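Long-range contacts in death on curing protein (Enterobacteria phage P1, PDB 3DD7), which acts as the toxin of the phage P1 Phd-Doc addiction pair, probably blocking translation, and is inhibited by the C-terminal region of the antitoxin Phd: residues S55-V60 with I109-V114; D14-R19 with N69-R74; T49-V54 with L81-R86. The protein carries 2 engineered substitutions. All blocks are in the same frame, centred on the assembly; numbering follows the deposited sequence. Where two conformers were deposited one is given.

Interaction 1: residues S55-V60 with I109-V114; sequences SATYLV and ISVSSV
The backbones of A56 and V111 come within 5.4 Å of each other, CA to CA; A56 belongs to helix 51-65, and its small side chain is consistent with so short a spacing. Segment 55-60 is helical throughout; segment 109-114 is a loop that turns into helix 111-122, so in this all-alpha Fic/Doc fold the first turn of helix 111-122 lies against helix 51-65. S110 occupies the N-cap, and its OG accepts from S113 N at 2.9 Å with an N-H...O angle of 163°, capping the first turn of helix 111-122. At the closest point A56 CB reaches V111 O at 3.4 Å and also rests against V114 CG1 at 3.8 Å.

V111 divides its two methyls between A56 and T57 on one branch and V60 on the other. With CG1 anti to the backbone N (chi1 171°), the first branch meets A56 CB. V111 CG1 also lies 3.6 Å from T57 OG1, whose hydrogen bond goes to E53 O within its own helix. V114, one turn on, offers CG1 to L59 CD1 at 4.0 Å and CG2 to V60, while L100 and A104 of helix 97-105 close over it. The contact is thus almost wholly methyl packing, the closest methyl pair being V60 CG2 and V111 CG2 at 3.5 Å.

Interaction 2: residues D14-R19 with N69-R74; sequences DANISR and NDANKR
N16 and I17, neighbours on helix 6-20, both reach the 69-74 segment, one by a polar bond and the other by an apolar methyl. The sequence NDANKR corresponds to part of the signature motif of the Fic/Doc family, and here it forms the turn before helix 72-86 and the first residues of that helix.

The polar link is R74 NH1 to N16 OD1 at 2.8 Å. It is bent at the hydrogen (N-H...O angle 132°), with the oxygen 33° out of the guanidinium plane, although NH1 approaches almost straight in line with the amide C=O. A bend of the arginine chain at chi3 (-84°) folds its end back toward the asparagine, and N16 OD1 also lies 3.2 Å from R74 CD. NH1 has a second acceptor, G21 O, so this nitrogen ties R74 both to helix 6-20 and to the residues just after it. N16 ND2 instead bonds to a polar side chain of the bound peptide, so the amide joins the binding site of the antitoxin.

Apolar contact is supplied by I17, whose CD1 meets A71 CB at 3.5 Å. The same methyl of A71 lies 3.5 Å above the centre of the R74 guanidinium and so backs the group that N16 binds.

Within the loop, A71 takes a left-handed backbone conformation at the N-cap of helix 72-86. D70 steadies this turn through both carboxylate oxygens: OD2 accepts from L23 N, and OD1 accepts from A71 N at 2.8 Å.

Interaction 3: residues T49-V54 with L81-R86; sequences TDLFEV and LLFLRR
D50 OD1 is gripped by three groups, and the helix it caps presents L51, F52 and V54 to F83 and L84 across the contact. The oxygen accepts from E53 N at 3.1 Å, on its anti side and with an N-H...O angle of 156°; a shorter but weak bond comes from F52 N; and R119 NH2 of helix 111-122 completes the set with a salt bridge. The cap closes the first turn of helix 51-65, the turn that meets the end of helix 72-86.

F83 has the largest share of the contact. Its CG is anti to the backbone N (chi1 170°), which extends the ring toward the partner helix. L51 O faces the ring edge, near its plane, at 3.4 Å from F83 CE2, and L51 CD2 lies 3.8 Å from F83 CZ. V54 crosses the same side chain at about a right angle, bringing its CG1 to 3.4 Å from F83 CZ, a close fit at the far end of the ring.

L84 makes the other part of the contact through CD2. This methyl of L84 lies 3.7 Å from L51 O and 3.8 Å from F52 CD1, and the leucine meets the phenylalanine side chain roughly at right angles.

Helix 111-122 flanks this junction, with L118 and R119 packed on F52. Farther along helix 51-65, Y58 brings its ring to F83, the two planes about 35° apart, while on helix 72-86 R85 binds the Phd peptide through both terminal nitrogens of its guanidinium, NH1 and NH2.

In the fold
Interactions 1 and 3 share helix 51-65 and touch each other, Y58 CE2 approaching F83 CD1 at 3.8 Å; their centres are 11 Å apart. Together they join that helix to 111-122 and to 72-86, mainly through apolar side chains, with polar capping kept to the helix starts. Interaction 2 uses the opposite end of helix 72-86, about 21 Å centre to centre from interaction 3 and across the chain's centre. Its main bond is an arginine-amide pair beside the bound peptide. All three are buried contacts and none is a surface one: the centres of interactions 1, 3 and 2 lie about 8, 10 and 12 Å from that of the chain.

Interaction 1: residues S55-V60 with I109-V114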
ATOM      1  N   SER A  55      -2.222   8.346  -0.759  1.00 16.79           N
ATOM      2  CA  SER A  55      -2.443   6.895  -0.781  0.50 15.91           C
ATOM      3  C   SER A  55      -1.788   6.262  -2.001  1.00 16.48           C
ATOM      4  O   SER A  55      -1.126   5.226  -1.898  1.00 16.82           O
ATOM      5  CB  SER A  55      -3.936   6.555  -0.759  0.50 15.68           C
ATOM      6  OG  SER A  55      -4.140   5.152  -0.808  0.50 10.17           O
ATOM      7  N   ALA A  56      -1.970   6.892  -3.154  1.00 16.48           N
ATOM      8  CA  ALA A  56      -1.361   6.402  -4.397  1.00 16.56           C
ATOM      9  C   ALA A  56       0.177   6.360  -4.318  1.00 17.18           C
ATOM     10  O   ALA A  56       0.795   5.442  -4.867  1.00 17.23           O
ATOM     11  CB  ALA A  56      -1.805   7.247  -5.576  1.00 16.77           C
ATOM     12  N   THR A  57       0.774   7.360  -3.665  1.00 17.67           N
ATOM     13  CA  THR A  57       2.233   7.460  -3.549  1.00 17.78           C
ATOM     14  C   THR A  57       2.742   6.285  -2.708  1.00 17.49           C
ATOM     15  O   THR A  57       3.715   5.615  -3.091  1.00 17.98           O
ATOM     16  CB  THR A  57       2.675   8.832  -2.960  1.00 18.23           C
ATOM     17  OG1 THR A  57       2.042   9.891  -3.683  1.00 17.41           O
ATOM     18  CG2 THR A  57       4.177   9.030  -3.080  1.00 17.50           C
ATOM     19  N   TYR A  58       2.063   6.000  -1.589  1.00 17.99           N
ATOM     20  CA  TYR A  58       2.381   4.783  -0.823  1.00 18.30           C
ATOM     21  C   TYR A  58       2.239   3.527  -1.676  1.00 17.96           C
ATOM     22  O   TYR A  58       3.113   2.655  -1.653  1.00 18.41           O
ATOM     23  CB  TYR A  58       1.496   4.616   0.402  1.00 18.67           C
ATOM     24  CG  TYR A  58       1.924   5.427   1.609  1.00 17.94           C
ATOM     25  CD1 TYR A  58       2.949   4.983   2.453  1.00 18.26           C
ATOM     26  CD2 TYR A  58       1.302   6.631   1.900  1.00 18.88           C
ATOM     27  CE1 TYR A  58       3.339   5.732   3.563  1.00 18.29           C
ATOM     28  CE2 TYR A  58       1.659   7.382   3.020  1.00 18.84           C
ATOM     29  CZ  TYR A  58       2.688   6.935   3.843  1.00 20.30           C
ATOM     30  OH  TYR A  58       3.056   7.680   4.946  1.00 18.03           O
ATOM     31  N   LEU A  59       1.124   3.416  -2.394  1.00 17.86           N
ATOM     32  CA  LEU A  59       0.882   2.241  -3.197  1.00 17.27           C
ATOM     33  C   LEU A  59       1.997   2.049  -4.235  1.00 17.22           C
ATOM     34  O   LEU A  59       2.618   0.985  -4.295  1.00 17.00           O
ATOM     35  CB  LEU A  59      -0.494   2.301  -3.865  1.00 17.89           C
ATOM     36  CG  LEU A  59      -1.024   0.988  -4.448  1.00 17.06           C
ATOM     37  CD1 LEU A  59      -2.571   0.971  -4.557  1.00 17.86           C
ATOM     38  CD2 LEU A  59      -0.381   0.679  -5.821  1.00 18.18           C
ATOM     39  N   VAL A  60       2.254   3.073  -5.050  1.00 17.08           N
ATOM     40  CA  VAL A  60       3.266   2.950  -6.100  1.00 17.48           C
ATOM     41  C   VAL A  60       4.666   2.719  -5.501  1.00 17.41           C
ATOM     42  O   VAL A  60       5.428   1.860  -5.980  1.00 17.01           O
ATOM     43  CB  VAL A  60       3.264   4.155  -7.076  1.00 17.11           C
ATOM     44  CG1 VAL A  60       4.381   4.036  -8.140  1.00 17.80           C
ATOM     45  CG2 VAL A  60       1.918   4.283  -7.779  1.00 17.90           C
ATOM     46  N   ILE A 109       1.083   2.081 -14.605  1.00 23.87           N
ATOM     47  CA  ILE A 109       0.138   3.048 -14.076  1.00 23.38           C
ATOM     48  C   ILE A 109       0.870   3.997 -13.126  1.00 22.68           C
ATOM     49  O   ILE A 109       1.521   3.551 -12.188  1.00 22.99           O
ATOM     50  CB  ILE A 109      -1.034   2.331 -13.359  1.00 23.26           C
ATOM     51  CG1 ILE A 109      -1.645   1.254 -14.285  1.00 22.72           C
ATOM     52  CG2 ILE A 109      -2.069   3.344 -12.885  1.00 22.46           C
ATOM     53  CD1 ILE A 109      -2.756   0.398 -13.621  1.00 23.10           C
ATOM     54  N   SER A 110       0.774   5.298 -13.402  1.00 21.90           N
ATOM     55  CA  SER A 110       1.430   6.339 -12.617  1.00 21.32           C
ATOM     56  C   SER A 110       0.739   6.532 -11.268  1.00 20.63           C
ATOM     57  O   SER A 110      -0.387   6.098 -11.067  1.00 20.29           O
ATOM     58  CB  SER A 110       1.362   7.667 -13.387  1.00 21.43           C
ATOM     59  OG  SER A 110       0.056   8.232 -13.295  1.00 22.10           O
ATOM     60  N   VAL A 111       1.415   7.237 -10.368  1.00 20.54           N
ATOM     61  CA  VAL A 111       0.820   7.710  -9.121  1.00 19.83           C
ATOM     62  C   VAL A 111      -0.493   8.478  -9.382  1.00 19.70           C
ATOM     63  O   VAL A 111      -1.513   8.146  -8.793  1.00 19.16           O
ATOM     64  CB  VAL A 111       1.844   8.552  -8.301  1.00 19.82           C
ATOM     65  CG1 VAL A 111       1.180   9.248  -7.097  1.00 20.57           C
ATOM     66  CG2 VAL A 111       2.985   7.660  -7.817  1.00 21.42           C
ATOM     67  N   SER A 112      -0.462   9.474 -10.274  1.00 19.37           N
ATOM     68  CA  SER A 112      -1.643  10.270 -10.619  0.50 19.59           C
ATOM     69  C   SER A 112      -2.815   9.370 -11.032  1.00 19.79           C
ATOM     70  O   SER A 112      -3.960   9.551 -10.595  1.00 19.96           O
ATOM     71  CB  SER A 112      -1.293  11.250 -11.751  0.50 19.93           C
ATOM     72  OG  SER A 112      -2.411  12.029 -12.130  0.50 19.07           O
ATOM     73  N   SER A 113      -2.519   8.395 -11.884  1.00 19.24           N
ATOM     74  CA  SER A 113      -3.557   7.498 -12.376  1.00 19.40           C
ATOM     75  C   SER A 113      -4.086   6.573 -11.263  1.00 19.01           C
ATOM     76  O   SER A 113      -5.295   6.315 -11.174  1.00 19.34           O
ATOM     77  CB  SER A 113      -3.026   6.733 -13.584  1.00 19.48           C
ATOM     78  OG  SER A 113      -2.601   7.656 -14.594  1.00 19.79           O
ATOM     79  N   VAL A 114      -3.185   6.069 -10.421  1.00 18.17           N
ATOM     80  CA  VAL A 114      -3.616   5.274  -9.268  1.00 18.08           C
ATOM     81  C   VAL A 114      -4.528   6.111  -8.363  1.00 19.08           C
ATOM     82  O   VAL A 114      -5.605   5.655  -7.938  1.00 19.55           O
ATOM     83  CB  VAL A 114      -2.420   4.670  -8.478  1.00 17.26           C
ATOM     84  CG1 VAL A 114      -2.938   3.977  -7.233  1.00 17.91           C
ATOM     85  CG2 VAL A 114      -1.699   3.649  -9.358  1.00 17.05           C
TER

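Interaction 2: residues D14-R19 with N69-R74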
ATOM      1  N   ASP A  14       4.433  -8.549   7.331  1.00 17.72           N
ATOM      2  CA  ASP A  14       4.720  -9.819   8.001  1.00 18.84           C
ATOM      3  C   ASP A  14       3.396 -10.481   8.412  1.00 18.99           C
ATOM      4  O   ASP A  14       3.235 -11.696   8.295  1.00 18.73           O
ATOM      5  CB  ASP A  14       5.611  -9.571   9.208  1.00 18.98           C
ATOM      6  CG  ASP A  14       7.031  -9.185   8.827  1.00 21.21           C
ATOM      7  OD1 ASP A  14       7.401  -9.283   7.625  1.00 20.76           O
ATOM      8  OD2 ASP A  14       7.772  -8.807   9.766  1.00 22.54           O
ATOM      9  N   ALA A  15       2.432  -9.671   8.854  1.00 18.62           N
ATOM     10  CA  ALA A  15       1.098 -10.213   9.207  1.00 19.85           C
ATOM     11  C   ALA A  15       0.378 -10.781   7.980  1.00 19.98           C
ATOM     12  O   ALA A  15      -0.342 -11.785   8.066  1.00 21.60           O
ATOM     13  CB  ALA A  15       0.262  -9.151   9.876  1.00 19.49           C
ATOM     14  N   ASN A  16       0.579 -10.125   6.843  1.00 19.27           N
ATOM     15  CA  ASN A  16      -0.012 -10.550   5.588  1.00 20.12           C
ATOM     16  C   ASN A  16       0.600 -11.880   5.128  1.00 19.95           C
ATOM     17  O   ASN A  16      -0.113 -12.802   4.679  1.00 20.62           O
ATOM     18  CB  ASN A  16       0.198  -9.473   4.532  1.00 19.78           C
ATOM     19  CG  ASN A  16      -0.634  -9.724   3.322  1.00 21.58           C
ATOM     20  OD1 ASN A  16      -0.278 -10.519   2.486  1.00 23.15           O
ATOM     21  ND2 ASN A  16      -1.758  -9.062   3.239  1.00 19.38           N
ATOM     22  N   ILE A  17       1.914 -11.991   5.275  1.00 20.78           N
ATOM     23  CA  ILE A  17       2.622 -13.226   4.910  1.00 21.29           C
ATOM     24  C   ILE A  17       2.083 -14.385   5.751  1.00 21.18           C
ATOM     25  O   ILE A  17       1.826 -15.478   5.225  1.00 21.51           O
ATOM     26  CB  ILE A  17       4.168 -13.081   5.084  1.00 21.37           C
ATOM     27  CG1 ILE A  17       4.758 -12.212   3.952  1.00 22.33           C
ATOM     28  CG2 ILE A  17       4.884 -14.459   5.207  1.00 21.50           C
ATOM     29  CD1 ILE A  17       4.734 -12.829   2.578  1.00 23.90           C
ATOM     30  N   SER A  18       1.928 -14.125   7.048  1.00 20.77           N
ATOM     31  CA  SER A  18       1.443 -15.120   8.003  0.50 21.17           C
ATOM     32  C   SER A  18       0.037 -15.603   7.643  1.00 21.19           C
ATOM     33  O   SER A  18      -0.254 -16.800   7.682  1.00 21.60           O
ATOM     34  CB  SER A  18       1.453 -14.535   9.419  0.50 21.39           C
ATOM     35  OG  SER A  18       1.155 -15.524  10.393  0.50 21.01           O
ATOM     36  N   ARG A  19      -0.826 -14.673   7.277  1.00 20.86           N
ATOM     37  CA  ARG A  19      -2.223 -14.994   7.051  1.00 20.64           C
ATOM     38  C   ARG A  19      -2.453 -15.637   5.683  1.00 20.42           C
ATOM     39  O   ARG A  19      -3.190 -16.622   5.573  1.00 21.12           O
ATOM     40  CB  ARG A  19      -3.089 -13.743   7.252  1.00 20.47           C
ATOM     41  CG  ARG A  19      -4.535 -13.931   6.859  1.00 20.91           C
ATOM     42  CD  ARG A  19      -5.395 -12.950   7.562  1.00 19.41           C
ATOM     43  NE  ARG A  19      -6.752 -12.948   7.005  1.00 21.95           N
ATOM     44  CZ  ARG A  19      -7.726 -12.202   7.487  1.00 21.42           C
ATOM     45  NH1 ARG A  19      -7.501 -11.459   8.569  1.00 20.72           N
ATOM     46  NH2 ARG A  19      -8.930 -12.212   6.906  1.00 22.53           N
ATOM     47  N   ASN A  69      10.969  -9.814   0.004  1.00 18.13           N
ATOM     48  CA  ASN A  69      11.162 -10.961  -0.867  1.00 18.53           C
ATOM     49  C   ASN A  69       9.865 -11.357  -1.551  1.00 18.66           C
ATOM     50  O   ASN A  69       9.874 -11.928  -2.642  1.00 18.85           O
ATOM     51  CB  ASN A  69      11.665 -12.143  -0.056  1.00 18.75           C
ATOM     52  CG  ASN A  69      13.067 -11.924   0.505  1.00 19.51           C
ATOM     53  OD1 ASN A  69      13.328 -12.223   1.672  1.00 19.85           O
ATOM     54  ND2 ASN A  69      13.968 -11.428  -0.319  1.00 16.28           N
ATOM     55  N   ASP A  70       8.753 -11.067  -0.890  1.00 18.58           N
ATOM     56  CA  ASP A  70       7.445 -11.467  -1.390  1.00 18.74           C
ATOM     57  C   ASP A  70       6.375 -10.559  -0.802  1.00 18.05           C
ATOM     58  O   ASP A  70       6.622  -9.850   0.172  1.00 16.91           O
ATOM     59  CB  ASP A  70       7.184 -12.938  -1.022  1.00 19.04           C
ATOM     60  CG  ASP A  70       6.137 -13.607  -1.905  1.00 21.73           C
ATOM     61  OD1 ASP A  70       5.600 -12.943  -2.809  1.00 24.53           O
ATOM     62  OD2 ASP A  70       5.862 -14.813  -1.686  1.00 20.22           O
ATOM     63  N   ALA A  71       5.200 -10.599  -1.422  1.00 18.11           N
ATOM     64  CA  ALA A  71       4.011  -9.868  -0.995  1.00 18.55           C
ATOM     65  C   ALA A  71       4.223  -8.348  -1.023  1.00 18.58           C
ATOM     66  O   ALA A  71       3.643  -7.613  -0.224  1.00 18.56           O
ATOM     67  CB  ALA A  71       3.546 -10.348   0.391  1.00 18.56           C
ATOM     68  N   ASN A  72       5.068  -7.874  -1.942  1.00 18.64           N
ATOM     69  CA  ASN A  72       5.205  -6.440  -2.144  1.00 18.65           C
ATOM     70  C   ASN A  72       3.921  -5.807  -2.647  1.00 19.07           C
ATOM     71  O   ASN A  72       3.533  -4.724  -2.188  1.00 19.35           O
ATOM     72  CB  ASN A  72       6.351  -6.136  -3.109  1.00 19.11           C
ATOM     73  CG  ASN A  72       7.684  -6.497  -2.540  1.00 17.90           C
ATOM     74  OD1 ASN A  72       8.150  -5.875  -1.608  1.00 21.28           O
ATOM     75  ND2 ASN A  72       8.332  -7.496  -3.136  1.00 19.48           N
ATOM     76  N   LYS A  73       3.270  -6.461  -3.601  1.00 19.33           N
ATOM     77  CA  LYS A  73       2.017  -5.902  -4.128  1.00 19.90           C
ATOM     78  C   LYS A  73       0.924  -5.904  -3.061  1.00 19.17           C
ATOM     79  O   LYS A  73       0.217  -4.900  -2.888  1.00 19.53           O
ATOM     80  CB  LYS A  73       1.562  -6.618  -5.400  1.00 19.78           C
ATOM     81  CG  LYS A  73       2.513  -6.414  -6.597  1.00 21.05           C
ATOM     82  CD  LYS A  73       2.042  -7.185  -7.815  1.00 22.33           C
ATOM     83  CE  LYS A  73       2.115  -8.710  -7.639  1.00 26.39           C
ATOM     84  NZ  LYS A  73       3.514  -9.179  -7.852  1.00 28.52           N
ATOM     85  N   ARG A  74       0.789  -7.016  -2.339  1.00 18.81           N
ATOM     86  CA  ARG A  74      -0.192  -7.062  -1.248  1.00 17.73           C
ATOM     87  C   ARG A  74       0.069  -5.961  -0.230  1.00 18.26           C
ATOM     88  O   ARG A  74      -0.865  -5.271   0.203  1.00 17.95           O
ATOM     89  CB  ARG A  74      -0.221  -8.436  -0.578  1.00 18.13           C
ATOM     90  CG  ARG A  74      -1.087  -9.430  -1.327  1.00 17.86           C
ATOM     91  CD  ARG A  74      -0.974 -10.798  -0.631  1.00 18.47           C
ATOM     92  NE  ARG A  74       0.203 -11.550  -1.066  1.00 20.48           N
ATOM     93  CZ  ARG A  74       0.829 -12.482  -0.339  1.00 22.62           C
ATOM     94  NH1 ARG A  74       0.479 -12.712   0.919  1.00 19.72           N
ATOM     95  NH2 ARG A  74       1.839 -13.163  -0.866  1.00 20.09           N
TER

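Interaction 3: residues T49-V54 with L81-R86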
ATOM      1  N   THR A  49      -1.871  17.505  -0.105  1.00 23.14           N
ATOM      2  CA  THR A  49      -2.905  17.404   0.919  1.00 23.52           C
ATOM      3  C   THR A  49      -4.021  16.453   0.485  1.00 23.10           C
ATOM      4  O   THR A  49      -4.885  16.083   1.281  1.00 23.50           O
ATOM      5  CB  THR A  49      -3.505  18.790   1.275  1.00 23.83           C
ATOM      6  OG1 THR A  49      -4.030  19.409   0.092  1.00 26.51           O
ATOM      7  CG2 THR A  49      -2.449  19.698   1.891  1.00 24.03           C
ATOM      8  N   ASP A  50      -4.007  16.078  -0.786  1.00 22.21           N
ATOM      9  CA  ASP A  50      -5.023  15.188  -1.313  1.00 22.22           C
ATOM     10  C   ASP A  50      -4.764  13.757  -0.862  1.00 21.43           C
ATOM     11  O   ASP A  50      -3.745  13.173  -1.227  1.00 21.03           O
ATOM     12  CB  ASP A  50      -5.039  15.267  -2.837  1.00 22.85           C
ATOM     13  CG  ASP A  50      -6.194  14.506  -3.433  1.00 26.30           C
ATOM     14  OD1 ASP A  50      -6.210  13.273  -3.316  1.00 28.40           O
ATOM     15  OD2 ASP A  50      -7.102  15.140  -4.014  1.00 32.69           O
ATOM     16  N   LEU A  51      -5.698  13.199  -0.087  1.00 20.59           N
ATOM     17  CA  LEU A  51      -5.514  11.882   0.518  1.00 19.13           C
ATOM     18  C   LEU A  51      -5.318  10.813  -0.540  1.00 19.31           C
ATOM     19  O   LEU A  51      -4.533   9.890  -0.347  1.00 18.94           O
ATOM     20  CB  LEU A  51      -6.696  11.525   1.415  1.00 19.35           C
ATOM     21  CG  LEU A  51      -6.740  12.297   2.734  1.00 19.09           C
ATOM     22  CD1 LEU A  51      -7.957  11.808   3.523  1.00 18.13           C
ATOM     23  CD2 LEU A  51      -5.447  12.109   3.549  1.00 19.89           C
ATOM     24  N   PHE A  52      -5.995  10.960  -1.672  1.00 18.96           N
ATOM     25  CA  PHE A  52      -5.881   9.938  -2.723  1.00 19.42           C
ATOM     26  C   PHE A  52      -4.536   9.961  -3.429  1.00 19.69           C
ATOM     27  O   PHE A  52      -4.011   8.889  -3.781  1.00 20.20           O
ATOM     28  CB  PHE A  52      -7.064  10.014  -3.676  1.00 20.30           C
ATOM     29  CG  PHE A  52      -8.355   9.725  -2.985  1.00 20.25           C
ATOM     30  CD1 PHE A  52      -8.647   8.422  -2.572  1.00 23.90           C
ATOM     31  CD2 PHE A  52      -9.231  10.749  -2.643  1.00 23.24           C
ATOM     32  CE1 PHE A  52      -9.819   8.143  -1.880  1.00 23.56           C
ATOM     33  CE2 PHE A  52     -10.411  10.469  -1.949  1.00 24.45           C
ATOM     34  CZ  PHE A  52     -10.708   9.173  -1.573  1.00 23.49           C
ATOM     35  N   GLU A  53      -3.978  11.160  -3.612  1.00 20.28           N
ATOM     36  CA  GLU A  53      -2.618  11.277  -4.157  1.00 20.46           C
ATOM     37  C   GLU A  53      -1.606  10.655  -3.201  1.00 19.52           C
ATOM     38  O   GLU A  53      -0.736   9.903  -3.620  1.00 19.60           O
ATOM     39  CB  GLU A  53      -2.204  12.724  -4.482  1.00 20.66           C
ATOM     40  CG  GLU A  53      -1.534  12.792  -5.891  1.00 27.32           C
ATOM     41  CD  GLU A  53      -0.149  13.448  -5.974  1.00 34.25           C
ATOM     42  OE1 GLU A  53       0.793  12.757  -6.443  1.00 37.42           O
ATOM     43  OE2 GLU A  53       0.008  14.651  -5.644  1.00 36.02           O
ATOM     44  N   VAL A  54      -1.740  10.960  -1.911  1.00 18.89           N
ATOM     45  CA  VAL A  54      -0.853  10.386  -0.896  1.00 18.13           C
ATOM     46  C   VAL A  54      -0.989   8.859  -0.843  1.00 17.35           C
ATOM     47  O   VAL A  54       0.017   8.163  -0.900  1.00 17.10           O
ATOM     48  CB  VAL A  54      -1.029  11.035   0.491  1.00 16.69           C
ATOM     49  CG1 VAL A  54       0.037  10.520   1.460  1.00 19.12           C
ATOM     50  CG2 VAL A  54      -0.914  12.574   0.371  1.00 17.93           C
ATOM     51  N   LEU A  81      -4.500   1.458   1.542  1.00 18.10           N
ATOM     52  CA  LEU A  81      -5.890   1.481   1.990  1.00 18.71           C
ATOM     53  C   LEU A  81      -5.963   1.689   3.508  1.00 18.99           C
ATOM     54  O   LEU A  81      -6.877   2.351   4.019  1.00 19.11           O
ATOM     55  CB  LEU A  81      -6.645   0.240   1.498  1.00 19.01           C
ATOM     56  CG  LEU A  81      -7.337   0.451   0.135  1.00 19.81           C
ATOM     57  CD1 LEU A  81      -6.468   0.982  -1.026  1.00 24.07           C
ATOM     58  CD2 LEU A  81      -8.158  -0.774  -0.315  1.00 18.48           C
ATOM     59  N   LEU A  82      -4.958   1.168   4.210  1.00 19.47           N
ATOM     60  CA  LEU A  82      -4.797   1.462   5.637  1.00 19.95           C
ATOM     61  C   LEU A  82      -4.622   2.964   5.842  1.00 20.28           C
ATOM     62  O   LEU A  82      -5.229   3.565   6.746  1.00 20.10           O
ATOM     63  CB  LEU A  82      -3.604   0.698   6.218  1.00 20.32           C
ATOM     64  CG  LEU A  82      -3.321   0.924   7.710  1.00 21.29           C
ATOM     65  CD1 LEU A  82      -4.518   0.585   8.596  1.00 22.75           C
ATOM     66  CD2 LEU A  82      -2.044   0.171   8.152  1.00 19.87           C
ATOM     67  N   PHE A  83      -3.784   3.562   4.999  1.00 20.12           N
ATOM     68  CA  PHE A  83      -3.581   4.989   5.001  1.00 20.75           C
ATOM     69  C   PHE A  83      -4.920   5.728   4.841  1.00 20.77           C
ATOM     70  O   PHE A  83      -5.245   6.610   5.645  1.00 21.63           O
ATOM     71  CB  PHE A  83      -2.583   5.419   3.924  1.00 21.05           C
ATOM     72  CG  PHE A  83      -2.531   6.897   3.758  1.00 20.54           C
ATOM     73  CD1 PHE A  83      -1.748   7.677   4.618  1.00 21.95           C
ATOM     74  CD2 PHE A  83      -3.317   7.525   2.799  1.00 22.20           C
ATOM     75  CE1 PHE A  83      -1.729   9.031   4.499  1.00 22.69           C
ATOM     76  CE2 PHE A  83      -3.315   8.912   2.692  1.00 21.43           C
ATOM     77  CZ  PHE A  83      -2.510   9.663   3.544  1.00 21.28           C
ATOM     78  N   LEU A  84      -5.699   5.364   3.823  1.00 20.61           N
ATOM     79  CA  LEU A  84      -7.009   6.008   3.624  1.00 20.67           C
ATOM     80  C   LEU A  84      -7.917   5.838   4.848  1.00 20.63           C
ATOM     81  O   LEU A  84      -8.512   6.805   5.311  1.00 20.74           O
ATOM     82  CB  LEU A  84      -7.701   5.509   2.355  1.00 20.64           C
ATOM     83  CG  LEU A  84      -7.112   5.917   1.005  1.00 20.81           C
ATOM     84  CD1 LEU A  84      -7.887   5.163  -0.087  1.00 21.04           C
ATOM     85  CD2 LEU A  84      -7.064   7.451   0.749  1.00 20.77           C
ATOM     86  N   ARG A  85      -8.020   4.610   5.358  1.00 21.20           N
ATOM     87  CA  ARG A  85      -8.835   4.315   6.535  1.00 22.12           C
ATOM     88  C   ARG A  85      -8.447   5.140   7.783  1.00 22.35           C
ATOM     89  O   ARG A  85      -9.323   5.657   8.506  1.00 22.84           O
ATOM     90  CB  ARG A  85      -8.832   2.812   6.828  1.00 22.04           C
ATOM     91  CG  ARG A  85      -9.807   2.398   7.937  1.00 22.46           C
ATOM     92  CD  ARG A  85      -9.661   0.933   8.232  1.00 22.12           C
ATOM     93  NE  ARG A  85      -8.536   0.694   9.137  1.00 25.22           N
ATOM     94  CZ  ARG A  85      -8.194  -0.495   9.640  1.00 25.40           C
ATOM     95  NH1 ARG A  85      -8.865  -1.595   9.329  1.00 24.25           N
ATOM     96  NH2 ARG A  85      -7.165  -0.574  10.465  1.00 25.92           N
ATOM     97  N   ARG A  86      -7.151   5.279   8.043  1.00 22.61           N
ATOM     98  CA  ARG A  86      -6.705   6.058   9.199  1.00 23.58           C
ATOM     99  C   ARG A  86      -7.071   7.525   9.066  1.00 23.20           C
ATOM    100  O   ARG A  86      -7.241   8.233  10.067  1.00 23.25           O
ATOM    101  CB  ARG A  86      -5.204   6.007   9.334  1.00 24.02           C
ATOM    102  CG  ARG A  86      -4.653   4.660   9.495  1.00 26.70           C
ATOM    103  CD  ARG A  86      -3.409   4.830  10.278  1.00 31.36           C
ATOM    104  NE  ARG A  86      -3.158   3.606  10.989  1.00 33.78           N
ATOM    105  CZ  ARG A  86      -1.970   3.235  11.405  1.00 32.59           C
ATOM    106  NH1 ARG A  86      -0.929   4.022  11.192  1.00 34.25           N
ATOM    107  NH2 ARG A  86      -1.844   2.076  12.031  1.00 33.77           N
TER